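Galectin (Xenopus laevis, PDB 3WUD) binds beta-galactosides such as lactose through a beta-sandwich carbohydrate-recognition domain, as proto-type galectins close to galectin-1 do. Local coordinates at residues Asn49-Phe52 with Asp53-Asp57; Leu123-Asp126 with Gly127-Leu130; Ser13-Gln16 with Gly17-Leu20; Phe92-Ala96 with Asp97-Val101. All coordinates share one frame; numbering follows the deposited sequence.

Contact 1 (Asn49-Phe52 with Asp53-Asp57); sequences NPRF and DHEGD. With GAL (beta-D-galactopyranose), chain B; GLC (alpha-D-glucopyranose), chain C; SO4 (sulfate ion), chain D.
Arg51 and Asp57 are joined by a salt bridge in which NH1 of Arg51 stands 2.6 Å from OD2 of Asp57, short but bent (134° at the hydrogen), the two flat groups lying nearly coplanar (22° apart). NH1 of Arg51 gives a second bond, to O3 of glucose, at 2.8 Å. NH2 of Arg51 shares that O3 and also reaches O4 of galactose at 3.0 Å, so one guanidinium with several N-H groups in a plane spans both sugars of the bound lactose. Glu55, a long carboxylate on the turn, adds OE1 as acceptor for galactose O2 at 2.9 Å. This is the galectin carbohydrate-binding site, where His47, Asn64 and Glu74 complete the grip on the sugars.

Asn49, itself a residue of the glycan pocket, takes the N-H of Arg51 NE on its OD1 at 2.8 Å, the donor lying above the carbonyl plane. A water that donates to the same OD1 also bonds His54 NE2 and galactose O3 and O4. The extended chain of Arg51 (chi2 -175°) carries the guanidinium out to the sugars. The ring of His54 stands almost upright over one face of that guanidinium, its CD2 3.7 Å from Arg51 NE. His54 ND1 holds a sulfate, probably from the crystallisation liquor. Asp57 and His54 close a type I' turn whose positive phi at Gly56 favours glycine.

Farther out, strand 43-51 pairs with strand 60-67 through Asn49 with Ile62, while Arg76 of strand 70-77 gives Asp57 OD2 a second salt bridge and Phe52 meets Phe80 edge-to-face.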
loop_
_atom_site.group_PDB
_atom_site.type_symbol
_atom_site.label_atom_id
_atom_site.label_comp_id
_atom_site.label_asym_id
_atom_site.label_seq_id
_atom_site.Cartn_x
_atom_site.Cartn_y
_atom_site.Cartn_z
ATOM N N ASN A 49 16.045 -5.687 7.269
ATOM C CA ASN A 49 16.985 -5.629 6.170
ATOM C C ASN A 49 17.783 -6.971 5.855
ATOM O O ASN A 49 18.898 -7.141 6.327
ATOM C CB ASN A 49 17.989 -4.510 6.500
ATOM C CG ASN A 49 18.971 -4.181 5.375
ATOM O OD1 ASN A 49 20.067 -3.728 5.671
ATOM N ND2 ASN A 49 18.591 -4.355 4.127
ATOM N N PRO A 50 17.149 -7.881 5.057
ATOM C CA PRO A 50 17.791 -9.085 4.619
ATOM C C PRO A 50 18.906 -8.651 3.671
ATOM O O PRO A 50 18.704 -7.839 2.826
ATOM C CB PRO A 50 16.663 -9.847 3.890
ATOM C CG PRO A 50 15.441 -9.401 4.606
ATOM C CD PRO A 50 15.728 -7.908 4.681
ATOM N N ARG A 51 20.089 -9.180 3.912
ATOM C CA ARG A 51 21.255 -8.853 3.223
ATOM C C ARG A 51 21.840 -10.136 2.606
ATOM O O ARG A 51 22.267 -11.066 3.359
ATOM C CB ARG A 51 22.311 -8.288 4.171
ATOM C CG ARG A 51 21.873 -6.974 4.789
ATOM C CD ARG A 51 22.955 -6.315 5.641
ATOM N NE ARG A 51 22.498 -5.015 6.167
ATOM C CZ ARG A 51 23.176 -4.310 7.087
ATOM N NH1 ARG A 51 24.340 -4.741 7.519
ATOM N NH2 ARG A 51 22.722 -3.133 7.514
ATOM N N PHE A 52 21.886 -10.138 1.280
ATOM C CA PHE A 52 22.531 -11.206 0.490
ATOM C C PHE A 52 24.032 -11.002 0.491
ATOM O O PHE A 52 24.782 -11.928 0.796
ATOM C CB PHE A 52 22.026 -11.184 -0.955
ATOM C CG PHE A 52 20.583 -11.536 -1.099
ATOM C CD1 PHE A 52 20.178 -12.848 -1.049
ATOM C CD2 PHE A 52 19.640 -10.544 -1.296
ATOM C CE1 PHE A 52 18.830 -13.201 -1.105
ATOM C CE2 PHE A 52 18.286 -10.882 -1.381
ATOM C CZ PHE A 52 17.883 -12.195 -1.280
ATOM N N ASP A 53 24.455 -9.815 0.074
ATOM C CA ASP A 53 25.816 -9.320 0.324
ATOM C C ASP A 53 25.874 -7.835 0.470
ATOM O O ASP A 53 25.968 -7.098 -0.531
ATOM C CB ASP A 53 26.763 -9.706 -0.813
ATOM C CG ASP A 53 28.173 -9.150 -0.603
ATOM O OD1 ASP A 53 28.598 -8.980 0.569
ATOM O OD2 ASP A 53 28.850 -8.878 -1.638
ATOM N N HIS A 54 25.861 -7.385 1.730
ATOM C CA HIS A 54 25.774 -5.953 1.953
ATOM C C HIS A 54 26.363 -5.626 3.273
ATOM O O HIS A 54 26.182 -6.323 4.237
ATOM C CB HIS A 54 24.289 -5.512 1.816
ATOM C CG HIS A 54 24.082 -4.061 2.057
ATOM N ND1 HIS A 54 24.677 -3.082 1.291
ATOM C CD2 HIS A 54 23.320 -3.417 2.973
ATOM C CE1 HIS A 54 24.333 -1.893 1.763
ATOM N NE2 HIS A 54 23.481 -2.069 2.755
ATOM N N GLU A 55 27.157 -4.572 3.309
ATOM C CA GLU A 55 27.856 -4.151 4.542
ATOM C C GLU A 55 28.630 -5.284 5.192
ATOM O O GLU A 55 28.691 -5.327 6.386
ATOM C CB GLU A 55 26.870 -3.528 5.568
ATOM C CG GLU A 55 26.062 -2.361 5.044
ATOM C CD GLU A 55 26.819 -1.033 5.023
ATOM O OE1 GLU A 55 26.193 0.011 4.715
ATOM O OE2 GLU A 55 28.007 -1.017 5.376
ATOM N N GLY A 56 29.233 -6.191 4.401
ATOM C CA GLY A 56 29.964 -7.378 4.911
ATOM C C GLY A 56 29.150 -8.561 5.454
ATOM O O GLY A 56 29.718 -9.589 5.948
ATOM N N ASP A 57 27.816 -8.463 5.323
ATOM C CA ASP A 57 26.893 -9.483 5.816
ATOM C C ASP A 57 26.417 -10.309 4.611
ATOM O O ASP A 57 26.105 -9.699 3.558
ATOM C CB ASP A 57 25.691 -8.857 6.527
ATOM C CG ASP A 57 26.087 -8.139 7.765
ATOM O OD1 ASP A 57 26.904 -8.666 8.538
ATOM O OD2 ASP A 57 25.621 -7.000 7.916
HETATM C C1 GAL B . 23.753 0.312 8.024
HETATM C C2 GAL B . 23.112 0.519 6.659
HETATM C C3 GAL B . 21.704 1.110 6.726
HETATM C C4 GAL B . 20.890 0.307 7.751
HETATM C C5 GAL B . 21.677 0.199 9.065
HETATM C C6 GAL B . 20.995 -0.584 10.165
HETATM O O2 GAL B . 23.901 1.423 5.896
HETATM O O3 GAL B . 21.150 1.156 5.424
HETATM O O4 GAL B . 20.626 -1.008 7.243
HETATM O O5 GAL B . 22.947 -0.445 8.905
HETATM O O6 GAL B . 21.738 -0.651 11.367
HETATM C C1 GLC C . 28.023 -0.949 10.695
HETATM C C2 GLC C . 27.195 -2.132 10.245
HETATM C C3 GLC C . 26.166 -1.884 9.185
HETATM C C4 GLC C . 25.699 -0.414 9.092
HETATM C C5 GLC C . 26.854 0.587 9.103
HETATM C C6 GLC C . 26.390 1.979 9.383
HETATM O O1 GLC C . 29.350 -1.272 11.025
HETATM O O2 GLC C . 27.878 -3.347 10.019
HETATM O O3 GLC C . 25.110 -2.817 9.448
HETATM O O4 GLC C . 25.048 -0.337 7.874
HETATM O O5 GLC C . 27.789 0.315 10.107
HETATM O O6 GLC C . 27.564 2.784 9.317
HETATM S S SO4 D . 28.167 -3.211 -0.063
HETATM O O1 SO4 D . 29.196 -4.256 -0.338
HETATM O O2 SO4 D . 28.140 -2.966 1.398
HETATM O O3 SO4 D . 28.438 -1.926 -0.756
HETATM O O4 SO4 D . 26.816 -3.595 -0.594
HETATM O O HOH W 1 20.740 -1.365 4.223
#

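Contact 2 (Leu123-Asp126 with Gly127-Leu130); sequences LSMD and GIEL
The chain bends at Gly127, whose positive phi (85°) would jam a side chain against the carbonyl oxygen of Asp126, and so brings Ile128 and Leu130 back to Met125. Glycine is therefore the natural residue at this bend.

The methyl CE of Met125 does nearly all the touching. CE of Met125 lies 3.1 Å from O of Ile128, 3.7 Å from CG2 of Ile128 and 3.8 Å from CB of Leu130. Rotation about the CG-SD bond to an unstaggered -111° turns CE toward the returning chain; the flexible thioether of methionine tolerates this, which suits the residue to a place where its methyl must meet both backbone and aliphatic groups. Leu130 offers the methyl only the first carbon of its side chain.

On the exposed side of the bend, a water donates to OD1 of Asp126 at 3.0 Å and accepts the N-H of Gly127, its oxygen 2.9 Å from Gly127 N, so the carboxylate and the backbone of the bend are linked through solvent.

Met125 and Leu130 also pack on Met7, Ile128 rests on Phe33, and Leu130 touches Met9 of the second subunit. Strands 120-126 and 129-135 belong to different sheets, so the short link forms a beta-arch, passing from one layer of the galectin sandwich to the other beside the subunit interface.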
loop_
_atom_site.group_PDB
_atom_site.type_symbol
_atom_site.label_atom_id
_atom_site.label_comp_id
_atom_site.label_asym_id
_atom_site.label_seq_id
_atom_site.Cartn_x
_atom_site.Cartn_y
_atom_site.Cartn_z
ATOM N N LEU A 123 4.944 2.842 6.368
ATOM C CA LEU A 123 5.652 1.750 5.765
ATOM C C LEU A 123 6.518 2.274 4.621
ATOM O O LEU A 123 6.105 3.100 3.787
ATOM C CB LEU A 123 4.653 0.763 5.208
ATOM C CG LEU A 123 5.220 -0.377 4.342
ATOM C CD1 LEU A 123 5.783 -0.175 2.939
ATOM C CD2 LEU A 123 6.143 -1.259 5.073
ATOM N N SER A 124 7.745 1.807 4.540
ATOM C CA SER A 124 8.474 2.053 3.274
ATOM C C SER A 124 9.297 0.821 2.917
ATOM O O SER A 124 9.583 -0.019 3.722
ATOM C CB SER A 124 9.352 3.311 3.304
ATOM O OG SER A 124 10.407 3.191 4.257
ATOM N N MET A 125 9.656 0.709 1.670
ATOM C CA MET A 125 10.466 -0.452 1.294
ATOM C C MET A 125 11.379 -0.089 0.141
ATOM O O MET A 125 11.099 0.837 -0.651
ATOM C CB MET A 125 9.580 -1.629 0.987
ATOM C CG MET A 125 8.693 -1.394 -0.212
ATOM S SD MET A 125 7.413 -2.643 -0.311
ATOM C CE MET A 125 7.835 -3.610 -1.741
ATOM N N ASP A 126 12.458 -0.835 0.007
ATOM C CA ASP A 126 13.492 -0.504 -0.953
ATOM C C ASP A 126 14.153 -1.844 -1.360
ATOM O O ASP A 126 14.337 -2.711 -0.541
ATOM C CB ASP A 126 14.507 0.451 -0.308
ATOM C CG ASP A 126 15.548 1.010 -1.288
ATOM O OD1 ASP A 126 15.310 1.169 -2.541
ATOM O OD2 ASP A 126 16.633 1.324 -0.772
ATOM N N GLY A 127 14.416 -2.032 -2.635
ATOM C CA GLY A 127 15.111 -3.227 -3.084
ATOM C C GLY A 127 14.232 -4.449 -3.336
ATOM O O GLY A 127 14.749 -5.530 -3.633
ATOM N N ILE A 128 12.919 -4.271 -3.183
ATOM C CA ILE A 128 11.959 -5.343 -3.332
ATOM C C ILE A 128 10.748 -4.750 -4.043
ATOM O O ILE A 128 10.310 -3.690 -3.673
ATOM C CB ILE A 128 11.612 -6.042 -1.954
ATOM C CG1 ILE A 128 10.604 -7.170 -2.162
ATOM C CG2 ILE A 128 11.120 -5.063 -0.885
ATOM C CD1 ILE A 128 10.322 -7.952 -0.905
ATOM N N GLU A 129 10.209 -5.454 -5.018
ATOM C CA GLU A 129 9.102 -4.944 -5.811
ATOM C C GLU A 129 7.788 -5.341 -5.161
ATOM O O GLU A 129 7.568 -6.490 -4.869
ATOM C CB GLU A 129 9.213 -5.427 -7.253
ATOM C CG GLU A 129 10.531 -4.981 -7.871
ATOM C CD GLU A 129 10.675 -5.339 -9.343
ATOM O OE1 GLU A 129 9.685 -5.099 -10.101
ATOM O OE2 GLU A 129 11.778 -5.860 -9.740
ATOM N N LEU A 130 6.891 -4.387 -4.971
ATOM C CA LEU A 130 5.634 -4.724 -4.319
ATOM C C LEU A 130 4.832 -5.655 -5.203
ATOM O O LEU A 130 4.668 -5.424 -6.419
ATOM C CB LEU A 130 4.817 -3.451 -4.057
ATOM C CG LEU A 130 3.442 -3.576 -3.493
ATOM C CD1 LEU A 130 3.403 -4.153 -2.089
ATOM C CD2 LEU A 130 2.834 -2.161 -3.519
HETATM O O HOH W 2 13.524 -0.037 -4.568
#

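Contact 3 (Ser13-Gln16 with Gly17-Leu20); sequences SLKQ and GHCL
Gly17 follows Gln16 at the third place of a type II turn that runs from Lys15 to His18. Its phi of 86° is one at which a side chain would strike the carbonyl oxygen of Gln16, which explains the glycine.

His18 closes the turn, its backbone N bonding Lys15 O at 3.2 Å with an angle of 148° at the hydrogen. The ring turns an edge to the backbone, CD2 of His18 standing 3.3 Å from O of Gln16. Lys15, folded back by two bends in its chain, brings NZ over one face of the ring, 4.0 Å from NE2 of His18; a positive ammonium so near would probably disfavour a second positive charge there. The stronger polar tie of His18 lies elsewhere, from ND1 to the carbonyl oxygen of His136.

At Cys19 the side chain, modelled in two conformers, turns away to a disulfide with Cys91, but the backbone still receives Leu14, whose CD1 lies 3.7 Å from C of Cys19.

Leu20 completes the apolar side: its CB meets CD2 of Leu14 at 3.8 Å, the two leucines crossing at about a right angle. With CG opposite the backbone N (chi1 -178°), Leu14 spreads one methyl over Cys19 and the other against Leu20.

In the galectin sandwich the turn thus leads from strand 12-14, where Leu14 bonds the backbone of Ile120, into strand 19-26, which lies between strands 86-95 and 129-135 and sends Leu20 onto Ile133 and Leu135.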
loop_
_atom_site.group_PDB
_atom_site.type_symbol
_atom_site.label_atom_id
_atom_site.label_comp_id
_atom_site.label_asym_id
_atom_site.label_seq_id
_atom_site.Cartn_x
_atom_site.Cartn_y
_atom_site.Cartn_z
ATOM N N SER A 13 -3.570 2.401 9.407
ATOM C CA SER A 13 -3.363 2.125 10.850
ATOM C C SER A 13 -3.294 0.661 11.171
ATOM O O SER A 13 -4.281 -0.085 11.054
ATOM C CB SER A 13 -4.350 2.856 11.799
ATOM O OG SER A 13 -5.605 2.990 11.237
ATOM N N LEU A 14 -2.102 0.226 11.559
ATOM C CA LEU A 14 -1.890 -1.079 12.088
ATOM C C LEU A 14 -1.922 -0.994 13.591
ATOM O O LEU A 14 -1.052 -0.365 14.205
ATOM C CB LEU A 14 -0.535 -1.669 11.635
ATOM C CG LEU A 14 -0.118 -3.067 12.036
ATOM C CD1 LEU A 14 -1.119 -4.073 11.436
ATOM C CD2 LEU A 14 1.312 -3.398 11.580
ATOM N N LYS A 15 -2.917 -1.648 14.207
ATOM C CA LYS A 15 -3.138 -1.540 15.686
ATOM C C LYS A 15 -2.580 -2.741 16.418
ATOM O O LYS A 15 -2.341 -3.758 15.821
ATOM C CB LYS A 15 -4.661 -1.385 16.006
ATOM C CG LYS A 15 -5.225 -0.032 15.575
ATOM C CD LYS A 15 -6.717 0.134 15.864
ATOM C CE LYS A 15 -7.587 -0.381 14.727
ATOM N NZ LYS A 15 -7.409 -1.818 14.333
ATOM N N GLN A 16 -2.399 -2.653 17.727
ATOM C CA GLN A 16 -1.951 -3.829 18.468
ATOM C C GLN A 16 -2.804 -5.034 18.281
ATOM O O GLN A 16 -4.043 -4.954 18.239
ATOM C CB GLN A 16 -1.901 -3.579 19.956
ATOM C CG GLN A 16 -0.668 -2.898 20.389
ATOM C CD GLN A 16 -0.689 -2.783 21.881
ATOM O OE1 GLN A 16 -0.945 -3.763 22.600
ATOM N NE2 GLN A 16 -0.502 -1.586 22.349
ATOM N N GLY A 17 -2.135 -6.164 18.195
ATOM C CA GLY A 17 -2.767 -7.448 17.977
ATOM C C GLY A 17 -3.015 -7.813 16.536
ATOM O O GLY A 17 -3.506 -8.898 16.290
ATOM N N HIS A 18 -2.662 -6.924 15.587
ATOM C CA HIS A 18 -2.828 -7.165 14.156
ATOM C C HIS A 18 -1.499 -7.294 13.439
ATOM O O HIS A 18 -0.468 -6.926 14.002
ATOM C CB HIS A 18 -3.634 -6.008 13.556
ATOM C CG HIS A 18 -5.004 -5.904 14.148
ATOM N ND1 HIS A 18 -6.101 -6.509 13.571
ATOM C CD2 HIS A 18 -5.432 -5.398 15.330
ATOM C CE1 HIS A 18 -7.163 -6.314 14.338
ATOM N NE2 HIS A 18 -6.782 -5.644 15.415
ATOM N N CYS A 19 -1.564 -7.789 12.196
ATOM C CA CYS A 19 -0.355 -7.983 11.407
ATOM C C CYS A 19 -0.559 -7.424 10.015
ATOM O O CYS A 19 -1.674 -7.283 9.499
ATOM C CB CYS A 19 0.274 -9.424 11.477
ATOM S SG CYS A 19 -0.093 -10.781 10.298
ATOM N N LEU A 20 0.554 -6.979 9.458
ATOM C CA LEU A 20 0.632 -6.420 8.127
ATOM C C LEU A 20 1.469 -7.450 7.356
ATOM O O LEU A 20 2.578 -7.767 7.765
ATOM C CB LEU A 20 1.297 -5.051 8.190
ATOM C CG LEU A 20 1.548 -4.337 6.836
ATOM C CD1 LEU A 20 1.930 -2.882 6.982
ATOM C CD2 LEU A 20 2.661 -5.013 6.027
#

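Contact 4 (Phe92-Ala96 with Asp97-Val101); sequences FEYQA and DHLKV
Glu93 N gives Lys100 O a nearly straight hydrogen bond of 2.8 Å (175° at the hydrogen), and Lys100 N returns one to Glu93 O at 2.9 Å. This hydrogen-bonded pair holds the beta hairpin of strands 86-95 and 98-103, two antiparallel neighbours in one sheet of the galectin sandwich. Nearer the turn, Gln95 N also bonds His98 O, whereas the reverse bond is weak.

One face of the hairpin is apolar and buried. On it CD1 of Phe92 approaches CG2 of Val101 at 4.2 Å, and CD2 of Leu99 lies beside the Tyr94 ring. These bulky side chains fit the sandwich interior: Phe92 meets Phe48 edge-to-face, and Leu99 and Val101 pack on Ile46. Tyrosine can share this layer because its hydroxyl has Asp118 O as partner.

The other face is polar. Glu93 and Lys100 run side by side, OE1 of Glu93 resting 3.6 Å from the CD methylene of Lys100. The aliphatic stem is what touches; the salt bridge of Glu93 OE1 is with Lys102, and Lys100 NZ bonds Asn110 OD1 weakly. Gln95 lays CB over the face of the His98 ring in a CH-pi contact, 4.0 Å from its centroid, while its amide NE2 bonds Glu93 OE2.

His98 takes the cramped rotamer with CG between N and C (chi1 67°), which lifts the ring alongside Gln95. There ND1 of His98 points in the ring plane at OD1 of Asp97, 2.8 Å away, with 167° at the hydrogen.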
loop_
_atom_site.group_PDB
_atom_site.type_symbol
_atom_site.label_atom_id
_atom_site.label_comp_id
_atom_site.label_asym_id
_atom_site.label_seq_id
_atom_site.Cartn_x
_atom_site.Cartn_y
_atom_site.Cartn_z
ATOM N N PHE A 92 4.342 -8.844 9.745
ATOM C CA PHE A 92 4.774 -8.083 10.926
ATOM C C PHE A 92 3.604 -7.957 11.878
ATOM O O PHE A 92 2.648 -7.343 11.499
ATOM C CB PHE A 92 5.285 -6.721 10.477
ATOM C CG PHE A 92 6.416 -6.804 9.473
ATOM C CD1 PHE A 92 7.737 -6.693 9.885
ATOM C CD2 PHE A 92 6.117 -6.888 8.125
ATOM C CE1 PHE A 92 8.758 -6.741 8.940
ATOM C CE2 PHE A 92 7.110 -6.949 7.204
ATOM C CZ PHE A 92 8.443 -6.878 7.623
ATOM N N GLU A 93 3.670 -8.593 13.057
ATOM C CA GLU A 93 2.583 -8.594 14.022
ATOM C C GLU A 93 2.958 -7.607 15.102
ATOM O O GLU A 93 4.078 -7.674 15.640
ATOM C CB GLU A 93 2.393 -9.983 14.629
ATOM C CG GLU A 93 1.421 -9.996 15.792
ATOM C CD GLU A 93 1.284 -11.369 16.436
ATOM O OE1 GLU A 93 1.381 -12.355 15.693
ATOM O OE2 GLU A 93 1.053 -11.429 17.678
ATOM N N TYR A 94 2.035 -6.703 15.398
ATOM C CA TYR A 94 2.230 -5.675 16.443
ATOM C C TYR A 94 1.682 -6.076 17.832
ATOM O O TYR A 94 0.466 -6.245 18.014
ATOM C CB TYR A 94 1.583 -4.359 15.928
ATOM C CG TYR A 94 1.599 -3.142 16.834
ATOM C CD1 TYR A 94 2.416 -3.048 17.987
ATOM C CD2 TYR A 94 0.803 -2.071 16.541
ATOM C CE1 TYR A 94 2.373 -1.911 18.809
ATOM C CE2 TYR A 94 0.753 -0.973 17.347
ATOM C CZ TYR A 94 1.554 -0.868 18.465
ATOM O OH TYR A 94 1.454 0.281 19.275
ATOM N N GLN A 95 2.601 -6.297 18.778
ATOM C CA GLN A 95 2.271 -6.462 20.203
ATOM C C GLN A 95 2.782 -5.290 21.020
ATOM O O GLN A 95 3.554 -4.449 20.531
ATOM C CB GLN A 95 2.838 -7.799 20.743
ATOM C CG GLN A 95 2.242 -9.027 20.026
ATOM C CD GLN A 95 0.718 -9.134 20.239
ATOM O OE1 GLN A 95 0.175 -8.609 21.225
ATOM N NE2 GLN A 95 0.027 -9.798 19.321
ATOM N N ALA A 96 2.301 -5.220 22.261
ATOM C CA ALA A 96 2.533 -4.060 23.103
ATOM C C ALA A 96 3.966 -3.547 23.039
ATOM O O ALA A 96 4.167 -2.362 22.736
ATOM C CB ALA A 96 2.154 -4.390 24.549
ATOM N N ASP A 97 4.936 -4.457 23.252
ATOM C CA ASP A 97 6.396 -4.135 23.432
ATOM C C ASP A 97 7.353 -4.789 22.443
ATOM O O ASP A 97 8.583 -4.749 22.594
ATOM C CB ASP A 97 6.845 -4.479 24.893
ATOM C CG ASP A 97 6.862 -5.997 25.216
ATOM O OD1 ASP A 97 6.583 -6.888 24.374
ATOM O OD2 ASP A 97 7.162 -6.316 26.387
ATOM N N HIS A 98 6.800 -5.401 21.406
ATOM C CA HIS A 98 7.626 -5.962 20.369
ATOM C C HIS A 98 6.799 -6.259 19.141
ATOM O O HIS A 98 5.536 -6.332 19.172
ATOM C CB HIS A 98 8.276 -7.278 20.768
ATOM C CG HIS A 98 7.308 -8.405 20.946
ATOM N ND1 HIS A 98 6.469 -8.495 22.035
ATOM C CD2 HIS A 98 7.073 -9.497 20.198
ATOM C CE1 HIS A 98 5.732 -9.585 21.928
ATOM N NE2 HIS A 98 6.112 -10.234 20.846
ATOM N N LEU A 99 7.546 -6.349 18.051
ATOM C CA LEU A 99 6.978 -6.828 16.786
ATOM C C LEU A 99 7.412 -8.255 16.660
ATOM O O LEU A 99 8.507 -8.618 17.043
ATOM C CB LEU A 99 7.473 -6.060 15.582
ATOM C CG LEU A 99 7.200 -4.555 15.495
ATOM C CD1 LEU A 99 7.607 -4.177 14.093
ATOM C CD2 LEU A 99 5.741 -4.223 15.777
ATOM N N LYS A 100 6.519 -9.072 16.158
ATOM C CA LYS A 100 6.837 -10.437 15.829
ATOM C C LYS A 100 6.907 -10.498 14.318
ATOM O O LYS A 100 5.937 -10.105 13.626
ATOM C CB LYS A 100 5.755 -11.382 16.416
ATOM C CG LYS A 100 5.887 -12.828 16.000
ATOM C CD LYS A 100 4.668 -13.603 16.517
ATOM C CE LYS A 100 5.077 -14.732 17.435
ATOM N NZ LYS A 100 5.794 -14.222 18.639
ATOM N N VAL A 101 8.043 -10.971 13.793
ATOM C CA VAL A 101 8.278 -11.035 12.346
ATOM C C VAL A 101 8.111 -12.486 11.961
ATOM O O VAL A 101 8.822 -13.336 12.530
ATOM C CB VAL A 101 9.664 -10.629 11.976
ATOM C CG1 VAL A 101 9.911 -10.753 10.480
ATOM C CG2 VAL A 101 9.954 -9.182 12.489
#

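In the fold
Along the chain the order is contact 3, contact 1, contact 4, contact 2. Contacts 3 and 4 touch, their centres about 8 Å apart, because strands 19-26 and 86-95 are neighbours in the five-stranded sheet; Gly17 N probably bonds Tyr94 O across them. Contact 1 belongs to the six-stranded sheet, on the other side of the chain's centre, about 28 Å from contact 3 and 23 Å from contact 4 between centres. Contact 2, its centre about 16 Å from that of contact 1, connects the layers: strand 120-126 lies in the six-stranded sheet, and strand 129-135 flanks strand 19-26 in the other. The sugar site thus sits far from the adjoining turns of contacts 3 and 4.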